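Local coordinates for orotidine 5'-phosphate decarboxylase (Pyrococcus horikoshii, PDB 2CZD), which probably catalyses the decarboxylation of orotidine 5'-monophosphate to UMP, the last step of de novo UMP biosynthesis, at residues K22-W32 with T50-L60; I157-G165 with A177-G185. One frame throughout, in Å; residues are numbered along the deposited sequence.

Contact 1: residues K22-W32 with T50-L60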
loop_
_atom_site.group_PDB
_atom_site.type_symbol
_atom_site.label_atom_id
_atom_site.label_comp_id
_atom_site.label_asym_id
_atom_site.label_seq_id
_atom_site.Cartn_x
_atom_site.Cartn_y
_atom_site.Cartn_z
ATOM N N LYS B 22 25.328 -4.666 11.241
ATOM C CA LYS B 22 25.171 -3.291 11.710
ATOM C C LYS B 22 26.341 -2.357 11.427
ATOM O O LYS B 22 26.140 -1.200 11.050
ATOM C CB LYS B 22 24.891 -3.281 13.215
ATOM C CG LYS B 22 24.807 -1.878 13.793
ATOM C CD LYS B 22 24.479 -1.918 15.269
ATOM C CE LYS B 22 24.486 -0.515 15.867
ATOM N NZ LYS B 22 24.251 -0.574 17.341
ATOM N N ASP B 23 27.566 -2.841 11.622
ATOM C CA ASP B 23 28.746 -2.012 11.406
ATOM C C ASP B 23 28.886 -1.446 9.996
ATOM O O ASP B 23 29.490 -0.385 9.800
ATOM C CB ASP B 23 30.020 -2.804 11.754
ATOM C CG ASP B 23 30.172 -3.049 13.255
ATOM O OD1 ASP B 23 31.104 -3.780 13.643
ATOM O OD2 ASP B 23 29.372 -2.513 14.052
ATOM N N TYR B 24 28.310 -2.138 9.018
ATOM C CA TYR B 24 28.441 -1.694 7.646
ATOM C C TYR B 24 27.195 -1.204 6.935
ATOM O O TYR B 24 27.227 -1.056 5.720
ATOM C CB TYR B 24 29.087 -2.802 6.808
ATOM C CG TYR B 24 30.430 -3.222 7.347
ATOM C CD1 TYR B 24 30.564 -4.383 8.096
ATOM C CD2 TYR B 24 31.556 -2.435 7.142
ATOM C CE1 TYR B 24 31.794 -4.757 8.634
ATOM C CE2 TYR B 24 32.795 -2.795 7.679
ATOM C CZ TYR B 24 32.903 -3.959 8.422
ATOM O OH TYR B 24 34.126 -4.327 8.958
ATOM N N ILE B 25 26.116 -0.940 7.675
ATOM C CA ILE B 25 24.880 -0.450 7.057
ATOM C C ILE B 25 24.388 0.796 7.788
ATOM O O ILE B 25 24.699 1.005 8.966
ATOM C CB ILE B 25 23.774 -1.530 7.063
ATOM C CG1 ILE B 25 23.419 -1.915 8.498
ATOM C CG2 ILE B 25 24.267 -2.782 6.333
ATOM C CD1 ILE B 25 22.105 -2.707 8.596
ATOM N N SER B 26 23.641 1.629 7.076
ATOM C CA SER B 26 23.112 2.858 7.653
ATOM C C SER B 26 21.644 2.768 8.041
ATOM O O SER B 26 21.176 3.508 8.931
ATOM C CB SER B 26 23.305 4.011 6.677
ATOM O OG SER B 26 24.684 4.172 6.399
ATOM N N MET B 27 20.909 1.876 7.378
ATOM C CA MET B 27 19.489 1.692 7.680
ATOM C C MET B 27 19.041 0.292 7.319
ATOM O O MET B 27 19.666 -0.378 6.506
ATOM C CB MET B 27 18.632 2.679 6.881
ATOM C CG MET B 27 18.957 4.131 7.164
ATOM S SD MET B 27 17.739 5.201 6.408
ATOM C CE MET B 27 18.636 6.786 6.361
ATOM N N ILE B 28 17.934 -0.127 7.928
ATOM C CA ILE B 28 17.318 -1.411 7.653
ATOM C C ILE B 28 15.970 -1.053 7.046
ATOM O O ILE B 28 15.259 -0.184 7.567
ATOM C CB ILE B 28 17.063 -2.204 8.942
ATOM C CG1 ILE B 28 18.399 -2.528 9.616
ATOM C CG2 ILE B 28 16.278 -3.466 8.628
ATOM C CD1 ILE B 28 18.247 -3.026 11.050
ATOM N N LYS B 29 15.635 -1.689 5.935
ATOM C CA LYS B 29 14.345 -1.450 5.288
ATOM C C LYS B 29 13.461 -2.694 5.450
ATOM O O LYS B 29 13.882 -3.822 5.142
ATOM C CB LYS B 29 14.546 -1.137 3.795
ATOM C CG LYS B 29 13.231 -0.867 3.035
ATOM C CD LYS B 29 13.547 -0.470 1.597
ATOM C CE LYS B 29 13.901 -1.684 0.716
ATOM N NZ LYS B 29 12.734 -2.604 0.537
ATOM N N VAL B 30 12.244 -2.494 5.941
ATOM C CA VAL B 30 11.320 -3.605 6.129
ATOM C C VAL B 30 10.109 -3.405 5.221
ATOM O O VAL B 30 9.783 -2.277 4.848
ATOM C CB VAL B 30 10.864 -3.734 7.607
ATOM C CG1 VAL B 30 12.090 -3.951 8.509
ATOM C CG2 VAL B 30 10.090 -2.492 8.034
ATOM N N ASN B 31 9.450 -4.494 4.850
ATOM C CA ASN B 31 8.287 -4.381 3.965
ATOM C C ASN B 31 7.010 -4.965 4.571
ATOM O O ASN B 31 7.016 -5.424 5.709
ATOM C CB ASN B 31 8.595 -5.043 2.619
ATOM C CG ASN B 31 8.960 -6.508 2.754
ATOM O OD1 ASN B 31 8.723 -7.129 3.782
ATOM N ND2 ASN B 31 9.517 -7.073 1.693
ATOM N N TRP B 32 5.900 -4.909 3.837
ATOM C CA TRP B 32 4.658 -5.462 4.374
ATOM C C TRP B 32 4.754 -6.973 4.684
ATOM O O TRP B 32 4.263 -7.424 5.717
ATOM C CB TRP B 32 3.474 -5.187 3.420
ATOM C CG TRP B 32 2.884 -3.776 3.487
ATOM C CD1 TRP B 32 2.697 -2.928 2.430
ATOM C CD2 TRP B 32 2.292 -3.130 4.624
ATOM N NE1 TRP B 32 2.020 -1.802 2.835
ATOM C CE2 TRP B 32 1.754 -1.896 4.173
ATOM C CE3 TRP B 32 2.155 -3.471 5.972
ATOM C CZ2 TRP B 32 1.090 -1.009 5.021
ATOM C CZ3 TRP B 32 1.484 -2.577 6.831
ATOM C CH2 TRP B 32 0.961 -1.360 6.339
ATOM N N THR B 50 19.103 -3.469 17.491
ATOM C CA THR B 50 20.199 -2.958 16.665
ATOM C C THR B 50 20.527 -1.469 16.747
ATOM O O THR B 50 21.644 -1.067 16.417
ATOM C CB THR B 50 19.933 -3.238 15.177
ATOM O OG1 THR B 50 18.972 -2.287 14.692
ATOM C CG2 THR B 50 19.377 -4.636 14.980
ATOM N N GLY B 51 19.564 -0.645 17.144
ATOM C CA GLY B 51 19.822 0.784 17.215
ATOM C C GLY B 51 20.058 1.387 15.832
ATOM O O GLY B 51 20.542 2.518 15.707
ATOM N N VAL B 52 19.717 0.627 14.794
ATOM C CA VAL B 52 19.882 1.080 13.409
ATOM C C VAL B 52 18.566 1.705 12.929
ATOM O O VAL B 52 17.489 1.209 13.272
ATOM C CB VAL B 52 20.231 -0.093 12.481
ATOM C CG1 VAL B 52 20.346 0.400 11.047
ATOM C CG2 VAL B 52 21.579 -0.709 12.903
ATOM N N GLU B 53 18.654 2.785 12.157
ATOM C CA GLU B 53 17.448 3.454 11.652
ATOM C C GLU B 53 16.648 2.522 10.758
ATOM O O GLU B 53 17.210 1.693 10.046
ATOM C CB GLU B 53 17.819 4.731 10.894
ATOM C CG GLU B 53 18.118 5.898 11.839
ATOM C CD GLU B 53 18.431 7.187 11.120
ATOM O OE1 GLU B 53 18.608 8.208 11.818
ATOM O OE2 GLU B 53 18.506 7.194 9.871
ATOM N N ILE B 54 15.325 2.671 10.800
ATOM C CA ILE B 54 14.432 1.815 10.025
ATOM C C ILE B 54 13.566 2.525 9.005
ATOM O O ILE B 54 12.953 3.556 9.299
ATOM C CB ILE B 54 13.494 1.020 10.977
ATOM C CG1 ILE B 54 14.335 0.119 11.891
ATOM C CG2 ILE B 54 12.504 0.180 10.178
ATOM C CD1 ILE B 54 13.532 -0.514 13.006
ATOM N N ILE B 55 13.565 1.990 7.792
ATOM C CA ILE B 55 12.700 2.497 6.739
ATOM C C ILE B 55 11.573 1.480 6.557
ATOM O O ILE B 55 11.834 0.290 6.359
ATOM C CB ILE B 55 13.418 2.602 5.381
ATOM C CG1 ILE B 55 14.528 3.638 5.450
ATOM C CG2 ILE B 55 12.399 3.014 4.273
ATOM C CD1 ILE B 55 15.512 3.547 4.243
ATOM N N ALA B 56 10.321 1.932 6.619
ATOM C CA ALA B 56 9.184 1.039 6.387
ATOM C C ALA B 56 8.760 1.258 4.932
ATOM O O ALA B 56 8.182 2.306 4.590
ATOM C CB ALA B 56 8.031 1.363 7.354
ATOM N N ASP B 57 9.101 0.286 4.086
ATOM C CA ASP B 57 8.839 0.330 2.648
ATOM C C ASP B 57 7.402 -0.125 2.442
ATOM O O ASP B 57 7.138 -1.260 2.027
ATOM C CB ASP B 57 9.820 -0.603 1.916
ATOM C CG ASP B 57 9.752 -0.456 0.410
ATOM O OD1 ASP B 57 8.827 0.220 -0.077
ATOM O OD2 ASP B 57 10.611 -1.027 -0.295
ATOM N N LEU B 58 6.481 0.774 2.761
ATOM C CA LEU B 58 5.055 0.450 2.624
ATOM C C LEU B 58 4.431 0.922 1.315
ATOM O O LEU B 58 3.424 0.358 0.883
ATOM C CB LEU B 58 4.272 1.059 3.783
ATOM C CG LEU B 58 4.870 0.821 5.169
ATOM C CD1 LEU B 58 3.929 1.420 6.224
ATOM C CD2 LEU B 58 5.068 -0.669 5.404
ATOM N N LYS B 59 5.039 1.929 0.682
ATOM C CA LYS B 59 4.514 2.531 -0.557
ATOM C C LYS B 59 3.046 2.864 -0.332
ATOM O O LYS B 59 2.157 2.468 -1.101
ATOM C CB LYS B 59 4.700 1.604 -1.758
ATOM C CG LYS B 59 6.174 1.381 -2.093
ATOM C CD LYS B 59 6.373 0.718 -3.460
ATOM C CE LYS B 59 7.853 0.430 -3.777
ATOM N NZ LYS B 59 8.456 -0.575 -2.833
ATOM N N LEU B 60 2.805 3.614 0.742
ATOM C CA LEU B 60 1.432 3.980 1.102
ATOM C C LEU B 60 0.755 4.716 -0.046
ATOM O O LEU B 60 1.338 5.625 -0.663
ATOM C CB LEU B 60 1.388 4.826 2.375
ATOM C CG LEU B 60 1.827 4.102 3.664
ATOM C CD1 LEU B 60 1.641 5.078 4.846
ATOM C CD2 LEU B 60 1.052 2.790 3.868
HETATM O O HOH W 1 21.294 3.833 11.664
HETATM O O HOH W 2 21.088 6.336 9.044
HETATM O O HOH W 3 5.767 -3.781 1.120
HETATM O O HOH W 4 0.608 0.215 1.214
#
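I28 pairs with I54 and V30 with A56, where strands 27-31 and 53-60 run parallel as neighbours in a TIM barrel. I28 N donates to E53 O (2.9 Å) and V30 N to I55 O. I28 O and V30 O accept from I55 N and D57 N, which completes the parallel ladder.

Apolar packing follows the two faces of the sheet. M27 SD rests on I55 CD1 at 3.5 Å, on the same face as K29 and D57. On the other face V30 CG2 meets I54 CG2 (4.2 Å), under helix 41-50.

The charges gather at the substrate site. D57 gives K29 NZ the anti lone pair of OD2 (2.8 Å). The K29 chain starts extended and bends at chi3 (78°) and chi4 (66°), which brings NZ there. NZ of the proton donor K59 meets D57 OD1 on the syn side, 20° out of the carboxylate plane (2.9 Å). D62 of the second subunit also pairs with K59.

L58 CD2 sits over the six-membered ring of W32 in a CH-pi contact, 3.8 Å from its centroid. W32 also stacks on W32 of the second subunit. With an alanine in place of W32, L58 CD2 would probably lose its ring face and a gap would open at the dimer interface. A water in the indole plane accepts from W32 NE1 at 2.9 Å and donates to L58 O.

Contact 2: residues I157-G165 with A177-G185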
loop_
_atom_site.group_PDB
_atom_site.type_symbol
_atom_site.label_atom_id
_atom_site.label_comp_id
_atom_site.label_asym_id
_atom_site.label_seq_id
_atom_site.Cartn_x
_atom_site.Cartn_y
_atom_site.Cartn_z
ATOM N N ILE B 157 17.412 16.852 -0.995
ATOM C CA ILE B 157 16.609 15.630 -1.004
ATOM C C ILE B 157 17.532 14.504 -1.442
ATOM O O ILE B 157 18.162 14.601 -2.500
ATOM C CB ILE B 157 15.416 15.723 -1.990
ATOM C CG1 ILE B 157 14.545 16.934 -1.622
ATOM C CG2 ILE B 157 14.572 14.420 -1.921
ATOM C CD1 ILE B 157 13.422 17.236 -2.615
ATOM N N LYS B 158 17.602 13.455 -0.627
ATOM C CA LYS B 158 18.473 12.311 -0.899
ATOM C C LYS B 158 17.895 11.349 -1.930
ATOM O O LYS B 158 16.693 11.357 -2.230
ATOM C CB LYS B 158 18.728 11.508 0.382
ATOM C CG LYS B 158 19.186 12.307 1.604
ATOM C CD LYS B 158 20.544 12.913 1.398
ATOM C CE LYS B 158 20.989 13.662 2.665
ATOM N NZ LYS B 158 22.315 14.330 2.528
ATOM N N ILE B 159 18.788 10.540 -2.500
ATOM C CA ILE B 159 18.387 9.519 -3.442
ATOM C C ILE B 159 18.838 8.161 -2.900
ATOM O O ILE B 159 19.999 7.990 -2.488
ATOM C CB ILE B 159 19.019 9.750 -4.816
ATOM C CG1 ILE B 159 18.374 10.976 -5.457
ATOM C CG2 ILE B 159 18.804 8.542 -5.722
ATOM C CD1 ILE B 159 18.985 11.339 -6.828
ATOM N N LEU B 160 17.911 7.211 -2.865
ATOM C CA LEU B 160 18.209 5.849 -2.421
ATOM C C LEU B 160 18.089 5.000 -3.683
ATOM O O LEU B 160 17.077 5.064 -4.371
ATOM C CB LEU B 160 17.202 5.382 -1.360
ATOM C CG LEU B 160 17.274 6.123 -0.020
ATOM C CD1 LEU B 160 16.438 7.400 -0.095
ATOM C CD2 LEU B 160 16.736 5.244 1.113
ATOM N N ALA B 161 19.104 4.191 -3.980
ATOM C CA ALA B 161 19.105 3.414 -5.222
ATOM C C ALA B 161 19.205 1.896 -5.091
ATOM O O ALA B 161 20.243 1.364 -4.657
ATOM C CB ALA B 161 20.239 3.900 -6.136
ATOM N N PRO B 162 18.120 1.186 -5.431
ATOM C CA PRO B 162 18.095 -0.274 -5.378
ATOM C C PRO B 162 18.515 -0.794 -6.762
ATOM O O PRO B 162 18.728 -0.025 -7.706
ATOM C CB PRO B 162 16.624 -0.587 -5.112
ATOM C CG PRO B 162 15.915 0.480 -5.937
ATOM C CD PRO B 162 16.775 1.733 -5.723
ATOM N N GLY B 163 18.673 -2.113 -6.865
ATOM C CA GLY B 163 18.968 -2.727 -8.154
ATOM C C GLY B 163 20.317 -2.506 -8.812
ATOM O O GLY B 163 20.432 -2.592 -10.036
ATOM N N ILE B 164 21.326 -2.235 -7.999
ATOM C CA ILE B 164 22.676 -1.994 -8.505
ATOM C C ILE B 164 23.250 -3.320 -9.014
ATOM O O ILE B 164 23.041 -4.369 -8.390
ATOM C CB ILE B 164 23.582 -1.437 -7.376
ATOM C CG1 ILE B 164 22.961 -0.151 -6.810
ATOM C CG2 ILE B 164 25.011 -1.170 -7.914
ATOM C CD1 ILE B 164 22.574 0.840 -7.884
ATOM N N GLY B 165 23.964 -3.258 -10.139
ATOM C CA GLY B 165 24.568 -4.445 -10.723
ATOM C C GLY B 165 25.670 -5.000 -9.848
ATOM O O GLY B 165 26.247 -4.282 -9.028
ATOM N N ALA B 177 27.119 8.901 -9.258
ATOM C CA ALA B 177 26.081 9.420 -10.142
ATOM C C ALA B 177 24.985 10.186 -9.396
ATOM O O ALA B 177 24.208 10.915 -10.024
ATOM C CB ALA B 177 25.457 8.279 -10.932
ATOM N N GLY B 178 24.896 9.986 -8.084
ATOM C CA GLY B 178 23.882 10.703 -7.321
ATOM C C GLY B 178 23.206 9.923 -6.214
ATOM O O GLY B 178 22.339 10.455 -5.509
ATOM N N ALA B 179 23.581 8.663 -6.040
ATOM C CA ALA B 179 22.956 7.889 -4.978
ATOM C C ALA B 179 23.564 8.178 -3.610
ATOM O O ALA B 179 24.776 7.987 -3.404
ATOM C CB ALA B 179 23.071 6.383 -5.265
ATOM N N ASP B 180 22.747 8.648 -2.665
ATOM C CA ASP B 180 23.233 8.837 -1.301
ATOM C C ASP B 180 23.307 7.504 -0.555
ATOM O O ASP B 180 24.140 7.324 0.332
ATOM C CB ASP B 180 22.324 9.786 -0.528
ATOM C CG ASP B 180 22.345 11.170 -1.110
ATOM O OD1 ASP B 180 21.409 11.513 -1.863
ATOM O OD2 ASP B 180 23.325 11.910 -0.830
ATOM N N TYR B 181 22.397 6.593 -0.905
ATOM C CA TYR B 181 22.313 5.258 -0.326
ATOM C C TYR B 181 22.094 4.243 -1.427
ATOM O O TYR B 181 21.430 4.528 -2.438
ATOM C CB TYR B 181 21.107 5.135 0.620
ATOM C CG TYR B 181 21.132 6.090 1.785
ATOM C CD1 TYR B 181 21.720 5.724 2.998
ATOM C CD2 TYR B 181 20.586 7.370 1.665
ATOM C CE1 TYR B 181 21.763 6.613 4.074
ATOM C CE2 TYR B 181 20.625 8.264 2.722
ATOM C CZ TYR B 181 21.211 7.883 3.918
ATOM O OH TYR B 181 21.259 8.774 4.958
ATOM N N ILE B 182 22.647 3.050 -1.205
ATOM C CA ILE B 182 22.485 1.933 -2.108
ATOM C C ILE B 182 21.621 0.947 -1.317
ATOM O O ILE B 182 21.938 0.650 -0.157
ATOM C CB ILE B 182 23.841 1.259 -2.410
ATOM C CG1 ILE B 182 24.790 2.268 -3.075
ATOM C CG2 ILE B 182 23.623 0.058 -3.305
ATOM C CD1 ILE B 182 24.250 2.810 -4.365
ATOM N N ILE B 183 20.517 0.484 -1.905
ATOM C CA ILE B 183 19.646 -0.491 -1.237
ATOM C C ILE B 183 20.085 -1.870 -1.722
ATOM O O ILE B 183 20.089 -2.149 -2.928
ATOM C CB ILE B 183 18.166 -0.262 -1.607
ATOM C CG1 ILE B 183 17.726 1.092 -1.046
ATOM C CG2 ILE B 183 17.297 -1.403 -1.102
ATOM C CD1 ILE B 183 16.359 1.521 -1.550
ATOM N N VAL B 184 20.501 -2.692 -0.767
ATOM C CA VAL B 184 20.982 -4.042 -1.029
ATOM C C VAL B 184 20.141 -5.080 -0.296
ATOM O O VAL B 184 19.808 -4.877 0.859
ATOM C CB VAL B 184 22.437 -4.163 -0.547
ATOM C CG1 VAL B 184 22.999 -5.564 -0.891
ATOM C CG2 VAL B 184 23.281 -3.087 -1.203
ATOM N N GLY B 185 19.822 -6.190 -0.960
ATOM C CA GLY B 185 19.038 -7.237 -0.322
ATOM C C GLY B 185 19.761 -8.574 -0.198
ATOM O O GLY B 185 20.670 -8.730 0.627
HETATM O O HOH W 5 18.227 -3.920 -4.592
HETATM O O HOH W 6 21.489 -3.102 -5.167
#
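The Y181 ring has K158 CB and I159 O at its edge, near its plane. L160 CG approaches it obliquely, 3.9 Å from Y181 CD2. L160 and Y181 lie side by side and point the same way. M1, V3 and F134 also touch the Y181 side chain.

The carboxylate of D180 is the other flat group. Its OD1 turns the anti lone pair to I159 N, at 2.9 Å and with an N-H...O angle of 159°. D180 CG stands beside its own backbone N (chi1 -65°), which aims the carboxylate back at strand 158-161. K158 crosses it at about a right angle, with K158 CD 3.5 Å from D180 CG. K158 NZ stays 4.3 Å from D180 OD2, too far for a salt bridge.

I159 O accepts from both D180 N and Y181 N. The parallel ladder goes on with A161 N to Y181 O (2.8 Å) and I183 N to A161 O. These bonds pair the two strands of a beta-alpha-beta unit whose crossover runs through helix 170-177.

P162 CB packs on I183 CB at 3.8 Å. The I164 and I182 side chains cross at about a right angle, with I164 CG1 3.6 Å from I182 CG2. Two waters tie I183 O to G163 N and I164 N.

D180 thus supplies a side-chain acceptor where the ladder begins. At the other end, water carries the bonding into the substrate-binding loop, so the backbone of G163 and I164 is held indirectly.

Both contacts join neighbouring strands of one closed eight-stranded parallel barrel. Contact 1 pairs the second and third strands, contact 2 the seventh and eighth. They come in series along the chain, and their centres lie 14 Å apart. Strand 2-5 stands between 181-184 and 27-31 in the sheet. Even so, the two contacts touch inside the barrel: M27 CE lies 3.6 Å from Y181 OH, and I55 CD1 meets L160 CD2. K29 CE also packs on I183 CG2, which sets K29 of the charge network against contact 2. Each contact carries substrate-binding residues, so separate parts of the chain build one active site.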